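Local coordinates for Mlr3007 protein (Mesorhizobium loti, PDB 3QQM) that probably transfers the amino group of leucine, isoleucine or valine to 2-oxoglutarate, using pyridoxal 5'-phosphate as cofactor, at residues 15-19 and 43-49; 32-36 and 179-183. All blocks are in the same frame, centred on the assembly; numbering follows the deposited sequence.

Contact 1. Residues 15-19 and 43-49; sequences DFELI and SAAELGF. With EDO (1,2-ethanediol), chain Q.
The ring of F49 carries a methyl of L18 on one face: CD1 stands over it, 4.2 Å from the ring centroid and 18° off the normal (CH-pi). At the same ring's edge, near its plane, lie F16 O, 3.3 Å from F49 CZ, and CA of E17. The phenylalanine rings are inclined by 30° and displaced so far that little of one lies over the other; the nearest atoms are F16 CE1 and F49 CZ. The F16 ring is met at its edge by L47 CD1, which also touches L18 CD2 at 4.0 Å. L18 CD1 lies between the F49 ring and the helix at S43 and A44, 3.6 Å from A44 N, and both methyls border S43 CB. With chi1 at 60° the F16 side chain folds back over its own backbone, turning the ring toward F49. E17 points away, its OE1 accepting a hydrogen bond from O2 of a 1,2-ethanediol probably left from the crystallisation liquor. The contact lays the start of strand 17-25 and the residue before it against the last turn of helix 33-47 and the loop that leaves it; strand 71-78 runs alongside, L77 bonding to the L18 backbone and touching A44.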
loop_
_atom_site.group_PDB
_atom_site.type_symbol
_atom_site.label_atom_id
_atom_site.label_comp_id
_atom_site.label_asym_id
_atom_site.label_seq_id
_atom_site.Cartn_x
_atom_site.Cartn_y
_atom_site.Cartn_z
ATOM N N ASP A 15 19.413 -1.218 -8.089
ATOM C CA ASP A 15 18.397 -2.234 -8.307
ATOM C C ASP A 15 17.362 -2.041 -7.198
ATOM O O ASP A 15 17.589 -1.286 -6.277
ATOM C CB ASP A 15 19.046 -3.616 -8.228
ATOM C CG ASP A 15 18.145 -4.722 -8.684
ATOM O OD1 ASP A 15 17.037 -4.464 -9.199
ATOM O OD2 ASP A 15 18.566 -5.869 -8.549
ATOM N N PHE A 16 16.223 -2.703 -7.274
ATOM C CA PHE A 16 15.208 -2.524 -6.235
ATOM C C PHE A 16 14.990 -3.800 -5.405
ATOM O O PHE A 16 15.491 -4.851 -5.739
ATOM C CB PHE A 16 13.901 -2.076 -6.862
ATOM C CG PHE A 16 13.371 -3.035 -7.840
ATOM C CD1 PHE A 16 12.589 -4.103 -7.424
ATOM C CD2 PHE A 16 13.669 -2.895 -9.200
ATOM C CE1 PHE A 16 12.117 -5.011 -8.334
ATOM C CE2 PHE A 16 13.185 -3.796 -10.123
ATOM C CZ PHE A 16 12.406 -4.848 -9.706
ATOM N N GLU A 17 14.242 -3.659 -4.324
ATOM C CA GLU A 17 13.910 -4.746 -3.448
ATOM C C GLU A 17 12.407 -4.851 -3.372
ATOM O O GLU A 17 11.703 -3.887 -3.651
ATOM C CB GLU A 17 14.452 -4.495 -2.032
ATOM C CG GLU A 17 15.955 -4.341 -1.986
ATOM C CD GLU A 17 16.510 -4.051 -0.594
ATOM O OE1 GLU A 17 15.780 -4.173 0.400
ATOM O OE2 GLU A 17 17.700 -3.722 -0.504
ATOM N N LEU A 18 11.914 -6.042 -3.059
ATOM C CA LEU A 18 10.483 -6.246 -2.865
ATOM C C LEU A 18 10.214 -5.980 -1.397
ATOM O O LEU A 18 11.015 -6.346 -0.535
ATOM C CB LEU A 18 10.050 -7.658 -3.263
ATOM C CG LEU A 18 10.147 -7.886 -4.771
ATOM C CD1 LEU A 18 9.944 -9.352 -5.143
ATOM C CD2 LEU A 18 9.129 -6.974 -5.511
ATOM N N ILE A 19 9.078 -5.366 -1.123
ATOM C CA ILE A 19 8.700 -4.976 0.214
ATOM C C ILE A 19 7.276 -5.402 0.600
ATOM O O ILE A 19 6.357 -5.433 -0.235
ATOM C CB ILE A 19 8.784 -3.419 0.306
ATOM C CG1 ILE A 19 10.212 -2.936 0.019
ATOM C CG2 ILE A 19 8.326 -2.893 1.669
ATOM C CD1 ILE A 19 11.228 -3.473 1.003
ATOM N N SER A 43 5.525 -11.972 -6.978
ATOM C CA SER A 43 6.389 -10.967 -7.579
ATOM C C SER A 43 7.826 -11.456 -7.707
ATOM O O SER A 43 8.444 -11.256 -8.729
ATOM C CB SER A 43 6.348 -9.660 -6.785
ATOM O OG SER A 43 5.056 -9.136 -6.762
ATOM N N ALA A 44 8.343 -12.131 -6.692
ATOM C CA ALA A 44 9.714 -12.610 -6.753
ATOM C C ALA A 44 9.852 -13.566 -7.955
ATOM O O ALA A 44 10.842 -13.521 -8.709
ATOM C CB ALA A 44 10.114 -13.275 -5.474
ATOM N N ALA A 45 8.837 -14.396 -8.143
ATOM C CA ALA A 45 8.816 -15.323 -9.234
ATOM C C ALA A 45 8.755 -14.589 -10.584
ATOM O O ALA A 45 9.482 -14.939 -11.489
ATOM C CB ALA A 45 7.647 -16.283 -9.094
ATOM N N GLU A 46 7.901 -13.582 -10.716
ATOM C CA GLU A 46 7.796 -12.855 -11.993
ATOM C C GLU A 46 8.985 -11.967 -12.328
ATOM O O GLU A 46 9.285 -11.737 -13.510
ATOM C CB GLU A 46 6.604 -11.918 -11.991
ATOM C CG GLU A 46 5.279 -12.533 -11.837
ATOM C CD GLU A 46 4.188 -11.468 -11.736
ATOM O OE1 GLU A 46 4.129 -10.567 -12.649
ATOM O OE2 GLU A 46 3.395 -11.554 -10.749
ATOM N N LEU A 47 9.619 -11.427 -11.298
ATOM C CA LEU A 47 10.714 -10.482 -11.485
ATOM C C LEU A 47 12.112 -11.083 -11.472
ATOM O O LEU A 47 13.075 -10.376 -11.703
ATOM C CB LEU A 47 10.596 -9.354 -10.436
ATOM C CG LEU A 47 9.341 -8.495 -10.576
ATOM C CD1 LEU A 47 9.226 -7.501 -9.436
ATOM C CD2 LEU A 47 9.312 -7.758 -11.945
ATOM N N GLY A 48 12.219 -12.374 -11.184
ATOM C CA GLY A 48 13.504 -13.062 -11.158
ATOM C C GLY A 48 14.257 -12.944 -9.850
ATOM O O GLY A 48 15.465 -12.963 -9.830
ATOM N N PHE A 49 13.555 -12.780 -8.754
ATOM C CA PHE A 49 14.216 -12.690 -7.444
ATOM C C PHE A 49 14.428 -14.073 -6.806
ATOM O O PHE A 49 13.527 -14.896 -6.811
ATOM C CB PHE A 49 13.387 -11.827 -6.492
ATOM C CG PHE A 49 13.624 -10.374 -6.626
ATOM C CD1 PHE A 49 13.476 -9.733 -7.846
ATOM C CD2 PHE A 49 13.922 -9.617 -5.511
ATOM C CE1 PHE A 49 13.693 -8.363 -7.964
ATOM C CE2 PHE A 49 14.124 -8.246 -5.609
ATOM C CZ PHE A 49 14.005 -7.612 -6.836
HETATM C C1 EDO Q . 18.313 -7.253 1.675
HETATM O O1 EDO Q . 18.942 -5.981 1.517
HETATM C C2 EDO Q . 16.817 -7.101 1.971
HETATM O O2 EDO Q . 16.506 -5.930 2.728
#

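Contact 2. Residues 32-36 and 179-183; sequences RFDRH and VLRAE
Two helix N-termini meet here, in a class-IV aminotransferase fold: the first turn of helix 33-47, with R32 at its N-cap position, packs on the first turn of helix 179-186. The latter begins at the cofactor, since V179 N donates a hydrogen bond to phosphate oxygen OP1 of the pyridoxal-phosphate-modified lysine at position 118, so the contact backs directly onto the phosphate site. V179 is the apolar centre. Its CG1, anti to the backbone N (chi1 159°), touches R32 CB at 3.6 Å and R35 CB at 3.7 Å, and also lies over one face of the H36 ring, 3.9 Å from the centroid and 21° off the normal. Both nitrogens of that imidazole are hydrogen-bonded, ND1 with E20 OE1 and NE2 with S211 OG, and V179 CG2 lies near ND1.

R32 bends at chi3 (-78°), bringing its guanidinium beside L180 and E183. CD1 of L180 lies over one face, and the NH2 end is bonded to the carbonyl of S211. NH1 of R32 forms a salt bridge with OE1 of E183 at 2.9 Å; the carboxylate stands nearly perpendicular to the guanidinium and is met from above its own plane. R35, extended from CG to NE, lays one guanidinium face over CA of E183 and the carbonyl oxygen of A182, with NH1 3.7 Å from A182 CB. Its NH2 makes a salt bridge to D186, one turn further along helix 179-186. The charged ends of R35 and E183 are joined through a water, which accepts from R35 NE at 3.0 Å and donates to E183 OE2 at 2.7 Å.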
loop_
_atom_site.group_PDB
_atom_site.type_symbol
_atom_site.label_atom_id
_atom_site.label_comp_id
_atom_site.label_asym_id
_atom_site.label_seq_id
_atom_site.Cartn_x
_atom_site.Cartn_y
_atom_site.Cartn_z
ATOM N N ARG A 32 -3.711 -10.676 7.364
ATOM C CA ARG A 32 -3.692 -10.921 5.921
ATOM C C ARG A 32 -2.352 -11.519 5.457
ATOM O O ARG A 32 -1.905 -11.282 4.343
ATOM C CB ARG A 32 -4.019 -9.620 5.149
ATOM C CG ARG A 32 -5.469 -9.207 5.249
ATOM C CD ARG A 32 -5.721 -7.843 4.591
ATOM N NE ARG A 32 -5.282 -6.761 5.458
ATOM C CZ ARG A 32 -6.038 -6.249 6.424
ATOM N NH1 ARG A 32 -7.287 -6.691 6.613
ATOM N NH2 ARG A 32 -5.556 -5.279 7.189
ATOM N N PHE A 33 -1.759 -12.331 6.334
ATOM C CA PHE A 33 -0.463 -12.945 6.098
ATOM C C PHE A 33 -0.377 -13.674 4.783
ATOM O O PHE A 33 0.528 -13.430 4.021
ATOM C CB PHE A 33 -0.100 -13.876 7.273
ATOM C CG PHE A 33 1.354 -14.351 7.292
ATOM C CD1 PHE A 33 2.384 -13.586 6.738
ATOM C CD2 PHE A 33 1.710 -15.431 8.100
ATOM C CE1 PHE A 33 3.714 -14.003 6.844
ATOM C CE2 PHE A 33 3.043 -15.831 8.225
ATOM C CZ PHE A 33 4.035 -15.122 7.597
ATOM N N ASP A 34 -1.335 -14.531 4.492
ATOM C CA ASP A 34 -1.272 -15.282 3.248
ATOM C C ASP A 34 -1.354 -14.359 2.019
ATOM O O ASP A 34 -0.652 -14.579 1.047
ATOM C CB ASP A 34 -2.290 -16.424 3.208
ATOM C CG ASP A 34 -3.697 -15.971 3.434
ATOM O OD1 ASP A 34 -3.923 -14.745 3.594
ATOM O OD2 ASP A 34 -4.581 -16.852 3.462
ATOM N N ARG A 35 -2.171 -13.330 2.070
ATOM C CA ARG A 35 -2.224 -12.421 0.955
ATOM C C ARG A 35 -0.845 -11.771 0.749
ATOM O O ARG A 35 -0.401 -11.686 -0.371
ATOM C CB ARG A 35 -3.308 -11.372 1.118
ATOM C CG ARG A 35 -4.740 -11.950 1.071
ATOM C CD ARG A 35 -5.779 -10.845 0.990
ATOM N NE ARG A 35 -7.127 -11.374 0.878
ATOM C CZ ARG A 35 -7.719 -11.719 -0.274
ATOM N NH1 ARG A 35 -7.069 -11.632 -1.427
ATOM N NH2 ARG A 35 -8.963 -12.201 -0.265
ATOM N N HIS A 36 -0.168 -11.370 1.840
ATOM C CA HIS A 36 1.160 -10.735 1.743
ATOM C C HIS A 36 2.202 -11.649 1.118
ATOM O O HIS A 36 2.961 -11.217 0.267
ATOM C CB HIS A 36 1.674 -10.228 3.104
ATOM C CG HIS A 36 0.946 -9.019 3.605
ATOM N ND1 HIS A 36 1.163 -7.755 3.093
ATOM C CD2 HIS A 36 0.004 -8.877 4.568
ATOM C CE1 HIS A 36 0.366 -6.897 3.702
ATOM N NE2 HIS A 36 -0.345 -7.551 4.600
ATOM N N VAL A 179 -3.053 -5.350 -0.694
ATOM C CA VAL A 179 -3.545 -6.491 0.040
ATOM C C VAL A 179 -4.884 -6.184 0.755
ATOM O O VAL A 179 -5.764 -7.013 0.771
ATOM C CB VAL A 179 -2.454 -6.980 1.007
ATOM C CG1 VAL A 179 -3.033 -7.824 2.167
ATOM C CG2 VAL A 179 -1.357 -7.733 0.204
ATOM N N LEU A 180 -5.023 -5.024 1.373
ATOM C CA LEU A 180 -6.311 -4.685 1.961
ATOM C C LEU A 180 -7.283 -4.608 0.778
ATOM O O LEU A 180 -8.348 -5.198 0.803
ATOM C CB LEU A 180 -6.266 -3.353 2.700
ATOM C CG LEU A 180 -7.630 -2.839 3.183
ATOM C CD1 LEU A 180 -8.232 -3.766 4.269
ATOM C CD2 LEU A 180 -7.586 -1.405 3.697
ATOM N N ARG A 181 -6.862 -3.920 -0.275
ATOM C CA ARG A 181 -7.665 -3.743 -1.486
ATOM C C ARG A 181 -8.158 -5.071 -1.980
ATOM O O ARG A 181 -9.334 -5.231 -2.249
ATOM C CB ARG A 181 -6.836 -3.088 -2.583
ATOM C CG ARG A 181 -7.541 -2.910 -3.921
ATOM C CD ARG A 181 -6.546 -2.353 -4.940
ATOM N NE ARG A 181 -7.128 -2.127 -6.263
ATOM C CZ ARG A 181 -7.240 -3.043 -7.205
ATOM N NH1 ARG A 181 -6.819 -4.291 -6.995
ATOM N NH2 ARG A 181 -7.788 -2.710 -8.374
ATOM N N ALA A 182 -7.252 -6.033 -2.092
ATOM C CA ALA A 182 -7.617 -7.353 -2.548
ATOM C C ALA A 182 -8.647 -8.000 -1.617
ATOM O O ALA A 182 -9.580 -8.656 -2.069
ATOM C CB ALA A 182 -6.377 -8.229 -2.633
ATOM N N GLU A 183 -8.468 -7.865 -0.312
ATOM C CA GLU A 183 -9.409 -8.499 0.595
ATOM C C GLU A 183 -10.811 -7.894 0.444
ATOM O O GLU A 183 -11.800 -8.618 0.479
ATOM C CB GLU A 183 -8.951 -8.390 2.045
ATOM C CG GLU A 183 -9.752 -9.282 3.047
ATOM C CD GLU A 183 -9.216 -9.180 4.475
ATOM O OE1 GLU A 183 -9.282 -8.082 5.068
ATOM O OE2 GLU A 183 -8.767 -10.221 5.028
HETATM O O HOH W 1 -8.240 -12.366 3.534
#

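How the contacts relate
From the N terminus, the chain enters strand 17-25 at residues 15-19, turns through strand 29-30 and starts helix 33-47 at residues 32-36. Contact 1 closes a short loop when the last turn of that helix and the residues after it, 43-49, return to the strand's beginning. Contact 2 closes a far longer one, of 142 residues, when helix 179-186 comes back to the start of helix 33-47. The loops cross, because 32-36 lies inside the span of contact 1 while 179-183 lies beyond it. Both use helix 33-47, held at its end to the antiparallel sheet and at its start to the helix that reaches the cofactor phosphate. The contact centres lie about 18 Å apart.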